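Local atomic coordinates of methylmalonate-semialdehyde dehydrogenase (Oceanimonas doudoroffii, PDB entry 4ZZ7), a protein that probably catalyses the NAD-dependent, acylating oxidation of methylmalonate semialdehyde to an acyl-CoA, as a tetrameric member of the aldehyde dehydrogenase family. Residues Ala48-Gln53 / Asp217-Ala222; Arg73-Leu78 / Glu109-Ala114; Ser135-Gln140 / Thr475-Val480; Leu371-Thr376 / Val393-Thr398. All blocks are in the same frame, centred on the assembly; numbering follows the deposited sequence.

Contact 1: Ala48-Gln53 / Asp217-Ala222; sequences AISAAQ and DDRVKA
Arg-219 comes to Ser-50 already clamped by an acid of its own loop: NE and NH2 grip the carboxylate of Asp-217 side-on, one oxygen each, and the third nitrogen crosses to the helix. In that clamp Arg-219 NH2 to Asp-217 OD2 measures 2.8 Å, and both carboxylate oxygens lie close to the guanidinium plane. Across the contact, Arg-219 NH1 donates to Ser-50 OG at 2.7 Å, tilted 18° from the plane; Ser-50 OG is also bonded to Glu-46 O, one turn earlier. With CG2 anti to the backbone N, Ile-49 sets this methyl over one guanidinium face, 3.5 Å from Arg-219 NE, while its CD1 meets Asp-217 OD2 tip to tip at 3.6 Å. A water bridges Ser-50 OG and Arg-219 NH2, and a second joins Gln-53 OE1 to Arg-219 O. An alanine at Arg-219 would probably leave Asp-217 without its charged mate and Ser-50 OG without this donor, and take away the guanidinium under Ile-49 CG2. Asp-217 OD1 also accepts from Arg-219 N at 2.8 Å, which defines an Asx turn within a type I turn. This turn joins helix 208-216 to strand 220-226 of the mainly parallel sheet of the NAD-binding domain, with helix 42-61 packed against it.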
loop_
_atom_site.group_PDB
_atom_site.type_symbol
_atom_site.label_atom_id
_atom_site.label_comp_id
_atom_site.label_asym_id
_atom_site.label_seq_id
_atom_site.Cartn_x
_atom_site.Cartn_y
_atom_site.Cartn_z
ATOM N N ALA A 48 10.085 32.588 -16.284
ATOM C CA ALA A 48 10.341 31.432 -15.400
ATOM C C ALA A 48 9.432 30.238 -15.749
ATOM O O ALA A 48 9.892 29.115 -15.912
ATOM C CB ALA A 48 10.188 31.825 -13.933
ATOM N N ILE A 49 8.146 30.513 -15.895
ATOM C CA ILE A 49 7.184 29.529 -16.364
ATOM C C ILE A 49 7.575 28.947 -17.735
ATOM O O ILE A 49 7.400 27.746 -17.960
ATOM C CB ILE A 49 5.765 30.134 -16.455
ATOM C CG1 ILE A 49 5.260 30.569 -15.070
ATOM C CG2 ILE A 49 4.783 29.134 -17.034
ATOM C CD1 ILE A 49 4.132 31.582 -15.121
ATOM N N SER A 50 8.085 29.785 -18.647
ATOM C CA SER A 50 8.555 29.326 -19.982
ATOM C C SER A 50 9.802 28.451 -19.910
ATOM O O SER A 50 9.926 27.492 -20.676
ATOM C CB SER A 50 8.851 30.492 -20.892
ATOM O OG SER A 50 7.667 31.184 -21.172
ATOM N N ALA A 51 10.713 28.785 -18.996
ATOM C CA ALA A 51 11.865 27.935 -18.687
ATOM C C ALA A 51 11.435 26.588 -18.139
ATOM O O ALA A 51 11.999 25.550 -18.522
ATOM C CB ALA A 51 12.765 28.616 -17.678
ATOM N N ALA A 52 10.454 26.617 -17.231
ATOM C CA ALA A 52 9.889 25.412 -16.640
ATOM C C ALA A 52 9.273 24.550 -17.736
ATOM O O ALA A 52 9.685 23.417 -17.943
ATOM C CB ALA A 52 8.848 25.768 -15.584
ATOM N N GLN A 53 8.319 25.119 -18.457
ATOM C CA GLN A 53 7.632 24.404 -19.520
ATOM C C GLN A 53 8.586 23.847 -20.564
ATOM O O GLN A 53 8.393 22.756 -21.057
ATOM C CB GLN A 53 6.624 25.322 -20.204
ATOM C CG GLN A 53 5.678 24.627 -21.179
ATOM C CD GLN A 53 4.740 23.615 -20.512
ATOM O OE1 GLN A 53 4.045 23.925 -19.547
ATOM N NE2 GLN A 53 4.708 22.401 -21.034
ATOM N N ASP A 217 -1.589 32.219 -15.283
ATOM C CA ASP A 217 -0.936 31.554 -16.424
ATOM C C ASP A 217 -1.431 30.110 -16.593
ATOM O O ASP A 217 -1.319 29.294 -15.704
ATOM C CB ASP A 217 0.575 31.553 -16.251
ATOM C CG ASP A 217 1.311 31.183 -17.522
ATOM O OD1 ASP A 217 1.182 30.029 -18.006
ATOM O OD2 ASP A 217 2.047 32.049 -18.024
ATOM N N ASP A 218 -1.933 29.798 -17.772
ATOM C CA ASP A 218 -2.549 28.502 -18.041
ATOM C C ASP A 218 -1.580 27.328 -17.997
ATOM O O ASP A 218 -2.016 26.186 -17.788
ATOM C CB ASP A 218 -3.294 28.527 -19.387
ATOM C CG ASP A 218 -4.490 29.480 -19.374
ATOM O OD1 ASP A 218 -4.703 30.182 -18.344
ATOM O OD2 ASP A 218 -5.212 29.542 -20.397
ATOM N N ARG A 219 -0.284 27.595 -18.174
ATOM C CA ARG A 219 0.736 26.524 -18.076
ATOM C C ARG A 219 0.967 25.986 -16.637
ATOM O O ARG A 219 1.514 24.900 -16.470
ATOM C CB ARG A 219 2.068 26.983 -18.675
ATOM C CG ARG A 219 1.996 27.314 -20.138
ATOM C CD ARG A 219 3.197 28.099 -20.624
ATOM N NE ARG A 219 3.225 29.454 -20.105
ATOM C CZ ARG A 219 4.190 30.330 -20.367
ATOM N NH1 ARG A 219 5.211 30.002 -21.153
ATOM N NH2 ARG A 219 4.151 31.550 -19.831
ATOM N N VAL A 220 0.587 26.761 -15.622
ATOM C CA VAL A 220 0.737 26.360 -14.241
ATOM C C VAL A 220 -0.435 25.464 -13.946
ATOM O O VAL A 220 -1.569 25.919 -13.919
ATOM C CB VAL A 220 0.721 27.564 -13.260
ATOM C CG1 VAL A 220 0.852 27.094 -11.823
ATOM C CG2 VAL A 220 1.849 28.537 -13.562
ATOM N N LYS A 221 -0.137 24.203 -13.680
ATOM C CA LYS A 221 -1.125 23.177 -13.482
ATOM C C LYS A 221 -1.434 22.838 -12.024
ATOM O O LYS A 221 -2.389 22.112 -11.780
ATOM C CB LYS A 221 -0.665 21.911 -14.197
ATOM C CG LYS A 221 -1.249 21.753 -15.589
ATOM C CD LYS A 221 -0.518 22.567 -16.626
ATOM C CE LYS A 221 -1.475 23.115 -17.687
ATOM N NZ LYS A 221 -2.136 22.088 -18.540
ATOM N N ALA A 222 -0.638 23.314 -11.068
ATOM C CA ALA A 222 -0.922 23.070 -9.652
ATOM C C ALA A 222 -0.261 24.102 -8.772
ATOM O O ALA A 222 0.852 24.530 -9.046
ATOM C CB ALA A 222 -0.459 21.677 -9.244
HETATM O O HOH W 1 5.436 33.415 -21.395
HETATM O O HOH W 2 2.694 22.854 -17.282
#

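Contact 2: Arg73-Leu78 / Glu109-Ala114; sequences RFKELL and ENVEYA
The Phe-74 ring carries Leu-78 CD1 over one face, 3.7 Å above its plane and offset toward the rim, while Val-111 of the opposing helix comes in obliquely beside CD2. Phe-74 CD2 lies 4.0 Å from Val-111 CG2, and the two side chains cross at about a right angle. The first torsion of Phe-74 places CG anti to the backbone N (chi1 -168°), and from there the ring meets Val-111 through its CD2 and CE2 atoms. Val-111 CG2 also meets Leu-78 CD1 at 4.0 Å; it touches ring and leucine from the same side, the three atoms forming a near-equilateral triangle. Val-111 CG1 rests 4.0 Å from the backbone N of Lys-75. Lys-75 CA and Val-111 CA, 6.3 Å apart, are the closest CA pair of the two segments. The segment axes are 9.5 Å apart at an angle of 164°, a nearly antiparallel pair made by helices 64-80 and 97-115, which are joined through helix 82-92. Leu-159 of helix 156-167 touches both Phe-74 and Val-111, and Ile-187 of helix 182-193 touches Leu-78, which places the apolar side against helices 156-167 and 182-193. The polar side belongs to a subunit interface. There Lys-75 NZ makes a salt bridge of 2.9 Å to Glu-112 OE1, approaching on the anti side and 26° out of the carboxylate plane. The stronger partner of Glu-112 is Arg-69 of the second subunit, which bonds the same oxygen and probably helps to stabilise the charged carboxylate. Phe-72 of that subunit offers its ring to Lys-75 in a cation-pi contact.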
loop_
_atom_site.group_PDB
_atom_site.type_symbol
_atom_site.label_atom_id
_atom_site.label_comp_id
_atom_site.label_asym_id
_atom_site.label_seq_id
_atom_site.Cartn_x
_atom_site.Cartn_y
_atom_site.Cartn_z
ATOM N N ARG A 73 22.116 13.859 -4.024
ATOM C CA ARG A 73 23.233 14.818 -4.106
ATOM C C ARG A 73 22.904 16.138 -3.424
ATOM O O ARG A 73 23.741 16.739 -2.781
ATOM C CB ARG A 73 23.610 15.090 -5.573
ATOM C CG ARG A 73 24.431 13.987 -6.217
ATOM C CD ARG A 73 24.679 14.265 -7.689
ATOM N NE ARG A 73 24.489 13.080 -8.542
ATOM C CZ ARG A 73 23.557 12.923 -9.503
ATOM N NH1 ARG A 73 22.655 13.878 -9.792
ATOM N NH2 ARG A 73 23.529 11.779 -10.198
ATOM N N PHE A 74 21.677 16.578 -3.607
ATOM C CA PHE A 74 21.139 17.717 -2.904
ATOM C C PHE A 74 21.190 17.540 -1.369
ATOM O O PHE A 74 21.563 18.456 -0.652
ATOM C CB PHE A 74 19.696 17.927 -3.389
ATOM C CG PHE A 74 19.088 19.233 -2.979
ATOM C CD1 PHE A 74 19.777 20.418 -3.141
ATOM C CD2 PHE A 74 17.806 19.282 -2.464
ATOM C CE1 PHE A 74 19.211 21.625 -2.765
ATOM C CE2 PHE A 74 17.218 20.477 -2.090
ATOM C CZ PHE A 74 17.926 21.656 -2.237
ATOM N N LYS A 75 20.834 16.350 -0.883
ATOM C CA LYS A 75 20.886 16.003 0.550
ATOM C C LYS A 75 22.216 16.444 1.161
ATOM O O LYS A 75 22.265 17.087 2.202
ATOM C CB LYS A 75 20.723 14.490 0.711
ATOM C CG LYS A 75 19.947 14.057 1.922
ATOM C CD LYS A 75 20.846 13.849 3.119
ATOM C CE LYS A 75 21.149 12.390 3.358
ATOM N NZ LYS A 75 20.878 12.142 4.792
ATOM N N GLU A 76 23.280 16.114 0.446
ATOM C CA GLU A 76 24.654 16.368 0.847
ATOM C C GLU A 76 24.999 17.831 0.890
ATOM O O GLU A 76 25.569 18.308 1.843
ATOM C CB GLU A 76 25.597 15.696 -0.153
ATOM C CG GLU A 76 25.439 14.194 -0.225
ATOM C CD GLU A 76 25.715 13.583 1.116
ATOM O OE1 GLU A 76 24.776 12.959 1.692
ATOM O OE2 GLU A 76 26.865 13.777 1.608
ATOM N N LEU A 77 24.670 18.532 -0.173
ATOM C CA LEU A 77 24.993 19.936 -0.300
ATOM C C LEU A 77 24.370 20.739 0.805
ATOM O O LEU A 77 24.958 21.694 1.290
ATOM C CB LEU A 77 24.459 20.461 -1.622
ATOM C CG LEU A 77 25.079 19.829 -2.840
ATOM C CD1 LEU A 77 24.475 20.431 -4.075
ATOM C CD2 LEU A 77 26.575 20.054 -2.825
ATOM N N LEU A 78 23.161 20.358 1.188
ATOM C CA LEU A 78 22.438 21.093 2.188
ATOM C C LEU A 78 23.150 20.981 3.519
ATOM O O LEU A 78 23.303 21.973 4.219
ATOM C CB LEU A 78 21.019 20.578 2.279
ATOM C CG LEU A 78 20.120 20.903 1.089
ATOM C CD1 LEU A 78 18.725 20.333 1.321
ATOM C CD2 LEU A 78 20.043 22.395 0.847
ATOM N N GLU A 109 15.013 16.304 5.802
ATOM C CA GLU A 109 14.145 15.142 5.993
ATOM C C GLU A 109 13.188 14.977 4.829
ATOM O O GLU A 109 13.042 13.872 4.309
ATOM C CB GLU A 109 13.420 15.182 7.342
ATOM C CG GLU A 109 14.379 14.821 8.480
ATOM C CD GLU A 109 13.742 14.685 9.854
ATOM O OE1 GLU A 109 14.475 14.307 10.800
ATOM O OE2 GLU A 109 12.520 14.932 9.974
ATOM N N ASN A 110 12.592 16.080 4.384
ATOM C CA ASN A 110 11.724 16.074 3.183
ATOM C C ASN A 110 12.452 15.674 1.907
ATOM O O ASN A 110 11.813 15.173 0.969
ATOM C CB ASN A 110 11.101 17.449 2.915
ATOM C CG ASN A 110 10.067 17.861 3.948
ATOM O OD1 ASN A 110 10.186 18.927 4.555
ATOM N ND2 ASN A 110 9.029 17.051 4.116
ATOM N N VAL A 111 13.758 15.958 1.859
ATOM C CA VAL A 111 14.614 15.599 0.727
ATOM C C VAL A 111 14.883 14.114 0.783
ATOM O O VAL A 111 14.864 13.443 -0.250
ATOM C CB VAL A 111 15.937 16.409 0.744
ATOM C CG1 VAL A 111 16.900 15.961 -0.345
ATOM C CG2 VAL A 111 15.640 17.888 0.575
ATOM N N GLU A 112 15.129 13.609 1.994
ATOM C CA GLU A 112 15.369 12.192 2.198
ATOM C C GLU A 112 14.185 11.417 1.694
ATOM O O GLU A 112 14.324 10.517 0.888
ATOM C CB GLU A 112 15.579 11.903 3.665
ATOM C CG GLU A 112 16.898 12.443 4.173
ATOM C CD GLU A 112 17.114 12.222 5.645
ATOM O OE1 GLU A 112 18.260 12.477 6.089
ATOM O OE2 GLU A 112 16.160 11.812 6.348
ATOM N N TYR A 113 13.003 11.811 2.126
ATOM C CA TYR A 113 11.796 11.150 1.658
ATOM C C TYR A 113 11.672 11.156 0.122
ATOM O O TYR A 113 11.286 10.165 -0.473
ATOM C CB TYR A 113 10.551 11.731 2.346
ATOM C CG TYR A 113 9.281 10.913 2.129
ATOM C CD1 TYR A 113 9.198 9.584 2.530
ATOM C CD2 TYR A 113 8.168 11.471 1.520
ATOM C CE1 TYR A 113 8.053 8.841 2.323
ATOM C CE2 TYR A 113 7.017 10.733 1.319
ATOM C CZ TYR A 113 6.964 9.415 1.710
ATOM O OH TYR A 113 5.808 8.681 1.499
ATOM N N ALA A 114 12.046 12.248 -0.518
ATOM C CA ALA A 114 11.936 12.384 -1.987
ATOM C C ALA A 114 12.893 11.471 -2.731
ATOM O O ALA A 114 12.635 11.089 -3.883
ATOM C CB ALA A 114 12.202 13.827 -2.398
#

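Contact 3: Ser135-Gln140 / Thr475-Val480; sequences SWSEFQ and TKRKTV
Val-480 O is gripped twice, by Trp-136 N at 2.9 Å and by Ser-135 OG at 2.6 Å, the hydroxyl standing above the carbonyl plane. Backbone pairs continue the ladder: Glu-138 N to Lys-478 O and Lys-478 N to Glu-138 O, both 2.7 Å, and two more bonds between Gln-140 and Lys-476. Beyond the backbone, Gln-140 NE2 donates to Glu-138 OE1 at 2.7 Å, nearly along the C-O axis, and also bonds Asp-430 O of the third subunit; Gln-140 OE1 takes a weak bond from Lys-478 NZ. That ammonium is held mainly by Ser-429 O and Ile-432 O of the third subunit. The segments thus form an antiparallel ladder, the N-to-C directions of the two short segments 155° apart, in a three-stranded sheet with strand 123-126, the protruding sheet that serves oligomerisation in aldehyde dehydrogenases. Here Thr-479 and Val-480 pair in parallel with a strand of the third subunit, carrying the sheet across the interface, while His-125 of the fourth subunit stacks on the Trp-136 ring and bonds Glu-138 OE2. On the face bearing Trp-136, Val-480 covers one face of the indole: Val-480 CG1 makes a CH-pi contact 3.6 Å from the centroid of the six-membered ring of Trp-136. On the face bearing Phe-139, Arg-477 lies alongside the ring with the planes 82° apart; Phe-139 CE1 sits over the centre of the guanidinium, whose NH2 reaches the ring edge, 3.8 Å from Phe-139 CZ, before bonding Asp-469 of the third subunit.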
loop_
_atom_site.group_PDB
_atom_site.type_symbol
_atom_site.label_atom_id
_atom_site.label_comp_id
_atom_site.label_asym_id
_atom_site.label_seq_id
_atom_site.Cartn_x
_atom_site.Cartn_y
_atom_site.Cartn_z
ATOM N N SER A 135 -5.507 -4.111 -16.374
ATOM C CA SER A 135 -5.591 -2.662 -16.188
ATOM C C SER A 135 -4.642 -2.259 -15.088
ATOM O O SER A 135 -4.347 -3.069 -14.227
ATOM C CB SER A 135 -7.037 -2.223 -15.865
ATOM O OG SER A 135 -7.168 -0.823 -15.760
ATOM N N TRP A 136 -4.162 -1.015 -15.143
ATOM C CA TRP A 136 -3.195 -0.489 -14.158
ATOM C C TRP A 136 -3.206 1.021 -14.065
ATOM O O TRP A 136 -3.490 1.703 -15.056
ATOM C CB TRP A 136 -1.757 -0.965 -14.456
ATOM C CG TRP A 136 -1.173 -0.395 -15.696
ATOM C CD1 TRP A 136 -0.445 0.750 -15.802
ATOM C CD2 TRP A 136 -1.262 -0.941 -17.022
ATOM N NE1 TRP A 136 -0.075 0.956 -17.102
ATOM C CE2 TRP A 136 -0.561 -0.068 -17.879
ATOM C CE3 TRP A 136 -1.873 -2.086 -17.575
ATOM C CZ2 TRP A 136 -0.452 -0.297 -19.269
ATOM C CZ3 TRP A 136 -1.762 -2.303 -18.977
ATOM C CH2 TRP A 136 -1.057 -1.408 -19.790
ATOM N N SER A 137 -2.863 1.543 -12.881
ATOM C CA SER A 137 -2.778 2.998 -12.689
ATOM C C SER A 137 -1.357 3.511 -12.872
ATOM O O SER A 137 -0.377 2.790 -12.651
ATOM C CB SER A 137 -3.369 3.452 -11.343
ATOM O OG SER A 137 -2.726 2.896 -10.230
ATOM N N GLU A 138 -1.255 4.755 -13.311
ATOM C CA GLU A 138 0.011 5.439 -13.359
ATOM C C GLU A 138 -0.188 6.826 -12.781
ATOM O O GLU A 138 -1.226 7.462 -13.015
ATOM C CB GLU A 138 0.523 5.525 -14.795
ATOM C CG GLU A 138 0.876 4.191 -15.456
ATOM C CD GLU A 138 1.782 4.369 -16.672
ATOM O OE1 GLU A 138 1.986 5.513 -17.112
ATOM O OE2 GLU A 138 2.325 3.380 -17.185
ATOM N N PHE A 139 0.808 7.288 -12.023
ATOM C CA PHE A 139 0.798 8.648 -11.445
ATOM C C PHE A 139 1.810 9.551 -12.152
ATOM O O PHE A 139 2.966 9.719 -11.726
ATOM C CB PHE A 139 1.000 8.594 -9.935
ATOM C CG PHE A 139 -0.038 7.777 -9.241
ATOM C CD1 PHE A 139 -1.358 8.190 -9.221
ATOM C CD2 PHE A 139 0.297 6.583 -8.636
ATOM C CE1 PHE A 139 -2.332 7.430 -8.601
ATOM C CE2 PHE A 139 -0.662 5.811 -8.004
ATOM C CZ PHE A 139 -1.983 6.238 -7.980
ATOM N N GLN A 140 1.342 10.139 -13.247
ATOM C CA GLN A 140 2.204 10.858 -14.163
ATOM C C GLN A 140 2.309 12.292 -13.743
ATOM O O GLN A 140 1.498 12.762 -12.940
ATOM C CB GLN A 140 1.657 10.751 -15.568
ATOM C CG GLN A 140 1.671 9.317 -16.044
ATOM C CD GLN A 140 1.408 9.171 -17.517
ATOM O OE1 GLN A 140 0.976 10.109 -18.195
ATOM N NE2 GLN A 140 1.676 7.984 -18.030
ATOM N N THR A 475 1.080 14.658 -8.761
ATOM C CA THR A 475 0.848 13.836 -9.956
ATOM C C THR A 475 -0.615 13.752 -10.347
ATOM O O THR A 475 -1.499 14.152 -9.570
ATOM C CB THR A 475 1.327 12.391 -9.755
ATOM O OG1 THR A 475 0.527 11.766 -8.742
ATOM C CG2 THR A 475 2.824 12.362 -9.411
ATOM N N LYS A 476 -0.857 13.212 -11.545
ATOM C CA LYS A 476 -2.228 12.903 -11.989
ATOM C C LYS A 476 -2.403 11.430 -12.356
ATOM O O LYS A 476 -1.548 10.812 -12.998
ATOM C CB LYS A 476 -2.708 13.821 -13.113
ATOM C CG LYS A 476 -1.668 14.140 -14.141
ATOM C CD LYS A 476 -2.225 15.091 -15.164
ATOM C CE LYS A 476 -1.184 15.351 -16.253
ATOM N NZ LYS A 476 -1.721 16.169 -17.382
ATOM N N ARG A 477 -3.528 10.884 -11.907
ATOM C CA ARG A 477 -3.844 9.483 -12.085
ATOM C C ARG A 477 -4.277 9.196 -13.505
ATOM O O ARG A 477 -5.170 9.835 -14.052
ATOM C CB ARG A 477 -4.951 9.073 -11.144
ATOM C CG ARG A 477 -5.358 7.637 -11.331
ATOM C CD ARG A 477 -6.620 7.320 -10.564
ATOM N NE ARG A 477 -6.342 7.159 -9.143
ATOM C CZ ARG A 477 -5.953 6.031 -8.561
ATOM N NH1 ARG A 477 -5.795 4.900 -9.251
ATOM N NH2 ARG A 477 -5.732 6.027 -7.261
ATOM N N LYS A 478 -3.632 8.209 -14.094
ATOM C CA LYS A 478 -4.002 7.698 -15.403
ATOM C C LYS A 478 -4.323 6.221 -15.232
ATOM O O LYS A 478 -3.571 5.475 -14.600
ATOM C CB LYS A 478 -2.847 7.880 -16.407
ATOM C CG LYS A 478 -3.123 7.296 -17.788
ATOM C CD LYS A 478 -1.988 7.504 -18.776
ATOM C CE LYS A 478 -1.985 8.905 -19.395
ATOM N NZ LYS A 478 -0.969 9.013 -20.490
ATOM N N THR A 479 -5.428 5.786 -15.802
ATOM C CA THR A 479 -5.726 4.377 -15.784
ATOM C C THR A 479 -5.710 3.863 -17.210
ATOM O O THR A 479 -6.365 4.430 -18.117
ATOM C CB THR A 479 -7.062 4.108 -15.113
ATOM O OG1 THR A 479 -7.083 4.776 -13.839
ATOM C CG2 THR A 479 -7.264 2.614 -14.931
ATOM N N VAL A 480 -4.917 2.806 -17.395
ATOM C CA VAL A 480 -4.794 2.111 -18.656
ATOM C C VAL A 480 -5.554 0.805 -18.522
ATOM O O VAL A 480 -5.435 0.141 -17.497
ATOM C CB VAL A 480 -3.316 1.858 -19.006
ATOM C CG1 VAL A 480 -3.157 1.133 -20.347
ATOM C CG2 VAL A 480 -2.591 3.181 -19.073
#

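Contact 4: Leu371-Thr376 / Val393-Thr398; sequences LIDHVT and VVRVAT
Arg-395 slants back from its CB, against the strand direction, toward Asp-373 and His-374. CG is anti to the carbonyl carbon (chi1 -66°), and the chain bends at chi2 to carry Arg-395 CD to within 3.7 Å of His-374 CD2. Arg-395 NE donates to Asp-373 OD1 at 3.0 Å, almost in the guanidinium plane, and Arg-395 NH1 donates to Asp-373 OD2 at 3.1 Å. This is a side-on grip, one nitrogen to each oxygen, with carboxylate and guanidinium planes 40° apart. At the tip, NH2 forms a salt bridge to Asp-298 of helix 296-308, so the positive charge is probably shared between two acids. A methionine in place of Arg-395 would probably leave the buried carboxylate of Asp-373 without its charged mate and break the tie to Asp-298. In the backbone, Val-393 N bonds Ile-372 O at 3.1 Å, and Val-393 CG1 touches Leu-371 CD2 at 3.6 Å. His-374 ND1 is bonded to Thr-348 OG1. The two strands run parallel, 26° apart, as the ends of a beta-alpha-beta unit with helix 380-383 between them; strand 348-351 borders strand 370-373, strand 286-292 borders 390-396, and helix 296-308 packs against Leu-371, Asp-373 and Arg-395.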
loop_
_atom_site.group_PDB
_atom_site.type_symbol
_atom_site.label_atom_id
_atom_site.label_comp_id
_atom_site.label_asym_id
_atom_site.label_seq_id
_atom_site.Cartn_x
_atom_site.Cartn_y
_atom_site.Cartn_z
ATOM N N LEU A 371 3.577 35.612 29.311
ATOM C CA LEU A 371 2.554 34.681 29.790
ATOM C C LEU A 371 1.317 35.485 30.129
ATOM O O LEU A 371 1.420 36.452 30.879
ATOM C CB LEU A 371 3.033 33.971 31.039
ATOM C CG LEU A 371 2.530 32.547 31.245
ATOM C CD1 LEU A 371 2.987 32.020 32.591
ATOM C CD2 LEU A 371 1.022 32.469 31.181
ATOM N N ILE A 372 0.165 35.113 29.567
ATOM C CA ILE A 372 -1.131 35.743 29.897
ATOM C C ILE A 372 -1.977 34.693 30.620
ATOM O O ILE A 372 -1.969 33.540 30.226
ATOM C CB ILE A 372 -1.854 36.262 28.647
ATOM C CG1 ILE A 372 -0.929 37.196 27.869
ATOM C CG2 ILE A 372 -3.093 37.021 29.059
ATOM C CD1 ILE A 372 -1.487 37.708 26.555
ATOM N N ASP A 373 -2.679 35.071 31.685
ATOM C CA ASP A 373 -3.487 34.113 32.467
ATOM C C ASP A 373 -4.923 34.636 32.510
ATOM O O ASP A 373 -5.174 35.816 32.233
ATOM C CB ASP A 373 -2.869 33.909 33.873
ATOM C CG ASP A 373 -3.471 32.703 34.674
ATOM O OD1 ASP A 373 -4.183 31.833 34.134
ATOM O OD2 ASP A 373 -3.220 32.634 35.895
ATOM N N HIS A 374 -5.866 33.734 32.791
ATOM C CA HIS A 374 -7.313 34.053 32.869
ATOM C C HIS A 374 -7.851 34.652 31.569
ATOM O O HIS A 374 -8.537 35.683 31.581
ATOM C CB HIS A 374 -7.618 34.985 34.053
ATOM C CG HIS A 374 -7.089 34.480 35.356
ATOM N ND1 HIS A 374 -6.026 35.072 36.007
ATOM C CD2 HIS A 374 -7.449 33.414 36.110
ATOM C CE1 HIS A 374 -5.765 34.402 37.117
ATOM N NE2 HIS A 374 -6.610 33.387 37.198
ATOM N N VAL A 375 -7.533 33.999 30.452
ATOM C CA VAL A 375 -8.000 34.462 29.147
ATOM C C VAL A 375 -9.311 33.751 28.894
ATOM O O VAL A 375 -9.533 32.648 29.419
ATOM C CB VAL A 375 -6.985 34.247 27.985
ATOM C CG1 VAL A 375 -5.558 34.523 28.426
ATOM C CG2 VAL A 375 -7.076 32.856 27.411
ATOM N N THR A 376 -10.165 34.384 28.097
ATOM C CA THR A 376 -11.509 33.857 27.844
ATOM C C THR A 376 -11.806 33.777 26.344
ATOM O O THR A 376 -11.180 34.500 25.562
ATOM C CB THR A 376 -12.607 34.690 28.567
ATOM O OG1 THR A 376 -12.561 36.064 28.147
ATOM C CG2 THR A 376 -12.457 34.588 30.101
ATOM N N VAL A 393 -3.219 31.039 28.823
ATOM C CA VAL A 393 -3.734 29.877 29.589
ATOM C C VAL A 393 -5.187 30.094 29.990
ATOM O O VAL A 393 -5.505 31.048 30.685
ATOM C CB VAL A 393 -2.844 29.490 30.794
ATOM C CG1 VAL A 393 -2.161 30.707 31.346
ATOM C CG2 VAL A 393 -3.615 28.777 31.895
ATOM N N VAL A 394 -6.044 29.206 29.495
ATOM C CA VAL A 394 -7.449 29.191 29.809
ATOM C C VAL A 394 -7.660 28.136 30.886
ATOM O O VAL A 394 -6.975 27.111 30.917
ATOM C CB VAL A 394 -8.304 28.818 28.573
ATOM C CG1 VAL A 394 -9.793 28.712 28.922
ATOM C CG2 VAL A 394 -8.104 29.832 27.454
ATOM N N ARG A 395 -8.623 28.408 31.763
ATOM C CA ARG A 395 -9.025 27.487 32.810
ATOM C C ARG A 395 -10.433 26.993 32.470
ATOM O O ARG A 395 -11.261 27.762 31.990
ATOM C CB ARG A 395 -8.937 28.188 34.172
ATOM C CG ARG A 395 -7.495 28.541 34.567
ATOM C CD ARG A 395 -7.379 29.798 35.427
ATOM N NE ARG A 395 -5.987 30.110 35.773
ATOM C CZ ARG A 395 -5.284 29.508 36.736
ATOM N NH1 ARG A 395 -4.024 29.867 36.974
ATOM N NH2 ARG A 395 -5.822 28.561 37.473
ATOM N N VAL A 396 -10.661 25.696 32.640
ATOM C CA VAL A 396 -11.974 25.071 32.443
ATOM C C VAL A 396 -12.210 23.972 33.507
ATOM O O VAL A 396 -11.289 23.495 34.187
ATOM C CB VAL A 396 -12.190 24.460 31.016
ATOM C CG1 VAL A 396 -12.123 25.505 29.915
ATOM C CG2 VAL A 396 -11.192 23.355 30.728
ATOM N N ALA A 397 -13.466 23.564 33.620
ATOM C CA ALA A 397 -13.887 22.638 34.655
ATOM C C ALA A 397 -13.438 21.225 34.311
ATOM O O ALA A 397 -12.799 20.563 35.112
ATOM C CB ALA A 397 -15.401 22.696 34.816
ATOM N N THR A 398 -13.774 20.788 33.100
ATOM C CA THR A 398 -13.623 19.389 32.692
ATOM C C THR A 398 -12.971 19.228 31.323
ATOM O O THR A 398 -12.880 20.174 30.544
ATOM C CB THR A 398 -14.984 18.650 32.704
ATOM O OG1 THR A 398 -14.815 17.334 32.195
ATOM C CG2 THR A 398 -16.019 19.324 31.839
#

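Overall arrangement
Along the chain, contact 2 is nested inside the loop closed by contact 1, contact 4 inside that closed by contact 3, and contacts 1 and 3 interlock because their segments alternate. Contacts 1, 2 and 3 have centres 22 to 27 Å apart; helix 42-61 of contact 1 is followed directly by helix 64-80 of contact 2. Contact 4 lies on the opposite side of the chain's centre from these three, its centre 42 to 51 Å from theirs, in the mixed sheet that holds strands 370-373 and 390-396. Contact 1 involves the sheet that holds strand 220-226, contact 3 the three-stranded one. Contacts 2 and 3 reach other subunits, whereas contact 1 touches none, so the former help join the tetramer.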